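Local coordinates for protein transcriptional regulator, MarR family (PDB 3BJ6) that probably acts as a dimeric DNA-binding transcription factor of the MarR family, reading DNA through a winged helix-turn-helix domain, at residues A106-T109 / A110-D114; A28-R31 / G32-E36. All blocks are in the same frame, centred on the assembly; numbering follows the deposited sequence. Where two conformers were deposited one is given.

In the fold
Contact 2 comes first along the chain, in the last two turns of helix 18-35, and contact 1 follows much later, toward the start and middle of helix 102-123 just after the three-stranded sheet. Both are local contacts within a single helix, and their centres lie about 10 Å apart. They touch where the chain leaves helix 18-35: I107, A110 and I111 of contact 1 pack on E36, and OD2 of D114 approaches CA of G32. Helix 40-51 touches both contacts, chiefly through R43. In a MarR protein such helices probably join the winged helix-turn-helix domain to the dimerisation region, and each contact also reaches the second subunit.

Contact 1. Residues A106-T109 / A110-D114; sequences AIIT and AIRAD
I107 and I111, one helical turn apart, lie side by side and point the same way, CG2 of I107 reaching CD1 of I111 at 3.6 Å. This is the tight side. In I107 the CG2 branch stands anti to the backbone N while CG1 goes anti to the carbonyl carbon (chi1 -76°), which turns the methyl toward I111. CG1 of I111 also lies 3.3 Å from the carbonyl O of I107, the same oxygen that accepts the N-H of I111 at 2.9 Å, nearly in line with its C=O. I108 runs alongside the first part of R112, CG1 to CG at 4.1 Å. The three isoleucines form the buried face of helix 102-123, which follows the wing of the winged helix-turn-helix fold; I108 and I111 pack on helix 40-51, and I107 on L83. The other face is loose: A106, T109 and A113 are exposed, held by backbone bonds, A110 N to A106 O and A113 N to T109 O, both 3.0 Å. T109 OG1 turns back to the carbonyl O of E105. Bent at chi2 and chi3, R112 carries its guanidinium away to a salt bridge with E115 and a cation-pi contact with Y12 of the second subunit.

Contact 2. Residues A28-R31 / G32-E36; sequences AVER and GTLRE
With CG anti to the backbone N (chi1 176°) and the chain extended through CD, E30 lies alongside L34, and its aliphatic CG meets CD1 of the leucine at 3.7 Å. In one of the two conformers of R31, NH2 comes to 3.5 Å from the same CD1 of L34. Without the E30 chain, as with an alanine here, CD1 of L34 is likely to lose its cover on one flank and the leucine to turn more freely. Toward the protein interior, CG1 of V29 meets CG2 of T33 at 3.8 Å, the two side chains set obliquely. T33 OG1, placed between its backbone N and carbonyl carbon (chi1 68°), is hydrogen-bonded to the carbonyl O of V38, with the carbonyl O of E30 also within reach at 3.2 Å. Main-chain bonds run from T33 N to V29 O and from L34 N to E30 O, both 2.9 Å, whereas G32 N to A28 O is weak. A28 packs on F145 of the second subunit. The arrangement is the C-terminal end of a helix packed on helix 40-51 through V29 and T33, consistent with the helix that leads into the winged helix-turn-helix region in MarR proteins.

Contact 1. Residues A106-T109 / A110-D114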
loop_
_atom_site.group_PDB
_atom_site.type_symbol
_atom_site.label_atom_id
_atom_site.label_comp_id
_atom_site.label_asym_id
_atom_site.label_seq_id
_atom_site.Cartn_x
_atom_site.Cartn_y
_atom_site.Cartn_z
ATOM N N ALA A 106 -20.940 8.566 -17.395
ATOM C CA ALA A 106 -21.149 9.821 -16.642
ATOM C C ALA A 106 -20.553 9.710 -15.219
ATOM O O ALA A 106 -19.872 10.619 -14.755
ATOM C CB ALA A 106 -22.625 10.198 -16.585
ATOM N N ILE A 107 -20.821 8.590 -14.552
ATOM C CA ILE A 107 -20.333 8.364 -13.199
ATOM C C ILE A 107 -18.787 8.355 -13.139
ATOM O O ILE A 107 -18.196 9.082 -12.345
ATOM C CB ILE A 107 -20.932 7.081 -12.619
ATOM C CG1 ILE A 107 -22.383 7.382 -12.215
ATOM C CG2 ILE A 107 -20.112 6.615 -11.401
ATOM C CD1 ILE A 107 -23.188 6.128 -11.860
ATOM N N ILE A 108 -18.137 7.575 -14.000
ATOM C CA ILE A 108 -16.652 7.491 -13.886
ATOM C C ILE A 108 -15.982 8.817 -14.280
ATOM O O ILE A 108 -14.990 9.225 -13.668
ATOM C CB ILE A 108 -16.024 6.212 -14.577
ATOM C CG1 ILE A 108 -14.548 6.060 -14.178
ATOM C CG2 ILE A 108 -16.202 6.263 -16.101
ATOM C CD1 ILE A 108 -14.329 5.794 -12.675
ATOM N N THR A 109 -16.588 9.531 -15.236
ATOM C CA THR A 109 -16.118 10.862 -15.624
ATOM C C THR A 109 -16.181 11.818 -14.450
ATOM O O THR A 109 -15.232 12.575 -14.204
ATOM C CB THR A 109 -16.954 11.430 -16.796
ATOM O OG1 THR A 109 -16.809 10.551 -17.919
ATOM C CG2 THR A 109 -16.492 12.816 -17.215
ATOM N N ALA A 110 -17.315 11.799 -13.754
ATOM C CA ALA A 110 -17.533 12.666 -12.592
ATOM C C ALA A 110 -16.559 12.323 -11.472
ATOM O O ALA A 110 -15.949 13.211 -10.866
ATOM C CB ALA A 110 -18.994 12.570 -12.090
ATOM N N ILE A 111 -16.396 11.040 -11.195
ATOM C CA ILE A 111 -15.462 10.621 -10.146
ATOM C C ILE A 111 -14.021 11.101 -10.452
ATOM O O ILE A 111 -13.335 11.684 -9.594
ATOM C CB ILE A 111 -15.525 9.065 -9.961
ATOM C CG1 ILE A 111 -16.867 8.655 -9.304
ATOM C CG2 ILE A 111 -14.334 8.570 -9.111
ATOM C CD1 ILE A 111 -17.169 7.102 -9.338
ATOM N N ARG A 112 -13.593 10.875 -11.687
ATOM C CA ARG A 112 -12.242 11.237 -12.119
ATOM C C ARG A 112 -12.003 12.739 -12.067
ATOM O O ARG A 112 -10.939 13.161 -11.650
ATOM C CB ARG A 112 -11.948 10.669 -13.516
ATOM C CG ARG A 112 -11.907 9.106 -13.527
ATOM C CD ARG A 112 -10.800 8.499 -12.601
ATOM N NE ARG A 112 -9.512 8.867 -13.168
ATOM C CZ ARG A 112 -8.553 9.554 -12.552
ATOM N NH1 ARG A 112 -7.458 9.859 -13.245
ATOM N NH2 ARG A 112 -8.656 9.918 -11.263
ATOM N N ALA A 113 -13.003 13.540 -12.451
ATOM C CA ALA A 113 -12.875 15.000 -12.426
ATOM C C ALA A 113 -12.691 15.459 -10.993
ATOM O O ALA A 113 -11.861 16.321 -10.718
ATOM C CB ALA A 113 -14.103 15.673 -13.048
ATOM N N ASP A 114 -13.455 14.874 -10.076
ATOM C CA ASP A 114 -13.361 15.235 -8.662
ATOM C C ASP A 114 -11.991 14.845 -8.062
ATOM O O ASP A 114 -11.370 15.626 -7.357
ATOM C CB ASP A 114 -14.509 14.549 -7.901
ATOM C CG ASP A 114 -14.430 14.775 -6.404
ATOM O OD1 ASP A 114 -14.265 15.939 -5.995
ATOM O OD2 ASP A 114 -14.550 13.796 -5.636
#

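Contact 2. Residues A28-R31 / G32-E36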
loop_
_atom_site.group_PDB
_atom_site.type_symbol
_atom_site.label_atom_id
_atom_site.label_comp_id
_atom_site.label_asym_id
_atom_site.label_seq_id
_atom_site.Cartn_x
_atom_site.Cartn_y
_atom_site.Cartn_z
ATOM N N ALA A 28 -10.382 7.725 1.229
ATOM C CA ALA A 28 -10.633 9.014 0.554
ATOM C C ALA A 28 -11.377 8.817 -0.770
ATOM O O ALA A 28 -12.350 9.526 -1.059
ATOM C CB ALA A 28 -9.318 9.745 0.278
ATOM N N VAL A 29 -10.916 7.860 -1.571
ATOM C CA VAL A 29 -11.557 7.563 -2.852
ATOM C C VAL A 29 -13.040 7.201 -2.631
ATOM O O VAL A 29 -13.913 7.719 -3.329
ATOM C CB VAL A 29 -10.800 6.458 -3.606
ATOM C CG1 VAL A 29 -11.634 5.921 -4.772
ATOM C CG2 VAL A 29 -9.465 7.027 -4.119
ATOM N N GLU A 30 -13.307 6.352 -1.639
ATOM C CA GLU A 30 -14.683 5.911 -1.318
ATOM C C GLU A 30 -15.639 7.067 -1.008
ATOM O O GLU A 30 -16.818 7.026 -1.365
ATOM C CB GLU A 30 -14.670 4.915 -0.151
ATOM C CG GLU A 30 -16.102 4.514 0.264
ATOM C CD GLU A 30 -16.118 3.466 1.350
ATOM O OE1 GLU A 30 -15.864 2.298 0.998
ATOM O OE2 GLU A 30 -16.422 3.809 2.528
ATOM N N ARG A 31 -15.133 8.099 -0.345
ATOM C CA ARG A 31 -15.931 9.300 -0.112
ATOM C C ARG A 31 -16.425 9.912 -1.418
ATOM O O ARG A 31 -17.592 10.297 -1.529
ATOM C CB ARG A 31 -15.157 10.325 0.731
ATOM C CG ARG A 31 -15.107 9.969 2.213
ATOM C CD ARG A 31 -16.447 10.308 2.915
ATOM N NE ARG A 31 -17.455 9.272 2.736
ATOM C CZ ARG A 31 -18.767 9.401 2.941
ATOM N NH1 ARG A 31 -19.311 10.547 3.293
ATOM N NH2 ARG A 31 -19.536 8.358 2.741
ATOM N N GLY A 32 -15.539 9.978 -2.408
ATOM C CA GLY A 32 -15.899 10.492 -3.730
ATOM C C GLY A 32 -16.809 9.551 -4.502
ATOM O O GLY A 32 -17.788 9.982 -5.136
ATOM N N THR A 33 -16.526 8.250 -4.453
ATOM C CA THR A 33 -17.329 7.312 -5.226
ATOM C C THR A 33 -18.759 7.209 -4.692
ATOM O O THR A 33 -19.702 7.072 -5.481
ATOM C CB THR A 33 -16.701 5.912 -5.320
ATOM O OG1 THR A 33 -16.704 5.253 -4.022
ATOM C CG2 THR A 33 -15.305 5.991 -5.879
ATOM N N LEU A 34 -18.939 7.236 -3.359
ATOM C CA LEU A 34 -20.290 7.068 -2.821
ATOM C C LEU A 34 -21.198 8.273 -3.169
ATOM O O LEU A 34 -22.433 8.143 -3.247
ATOM C CB LEU A 34 -20.269 6.839 -1.299
ATOM C CG LEU A 34 -19.685 5.488 -0.815
ATOM C CD1 LEU A 34 -19.609 5.487 0.743
ATOM C CD2 LEU A 34 -20.474 4.295 -1.314
ATOM N N ARG A 35 -20.602 9.438 -3.364
ATOM C CA ARG A 35 -21.366 10.613 -3.849
ATOM C C ARG A 35 -22.001 10.342 -5.209
ATOM O O ARG A 35 -23.075 10.864 -5.500
ATOM C CB ARG A 35 -20.475 11.847 -3.922
ATOM C CG ARG A 35 -20.565 12.678 -2.648
ATOM C CD ARG A 35 -19.682 13.923 -2.686
ATOM N NE ARG A 35 -20.314 15.136 -3.228
ATOM C CZ ARG A 35 -20.971 16.046 -2.513
ATOM N NH1 ARG A 35 -21.164 15.887 -1.196
ATOM N NH2 ARG A 35 -21.435 17.129 -3.118
ATOM N N GLU A 36 -21.344 9.516 -6.035
ATOM C CA GLU A 36 -21.937 9.091 -7.336
ATOM C C GLU A 36 -22.622 7.736 -7.273
ATOM O O GLU A 36 -22.924 7.127 -8.311
ATOM C CB GLU A 36 -20.852 9.080 -8.432
ATOM C CG GLU A 36 -20.198 10.457 -8.615
ATOM C CD GLU A 36 -21.143 11.509 -9.231
ATOM O OE1 GLU A 36 -20.928 12.707 -8.969
ATOM O OE2 GLU A 36 -22.083 11.146 -9.969
#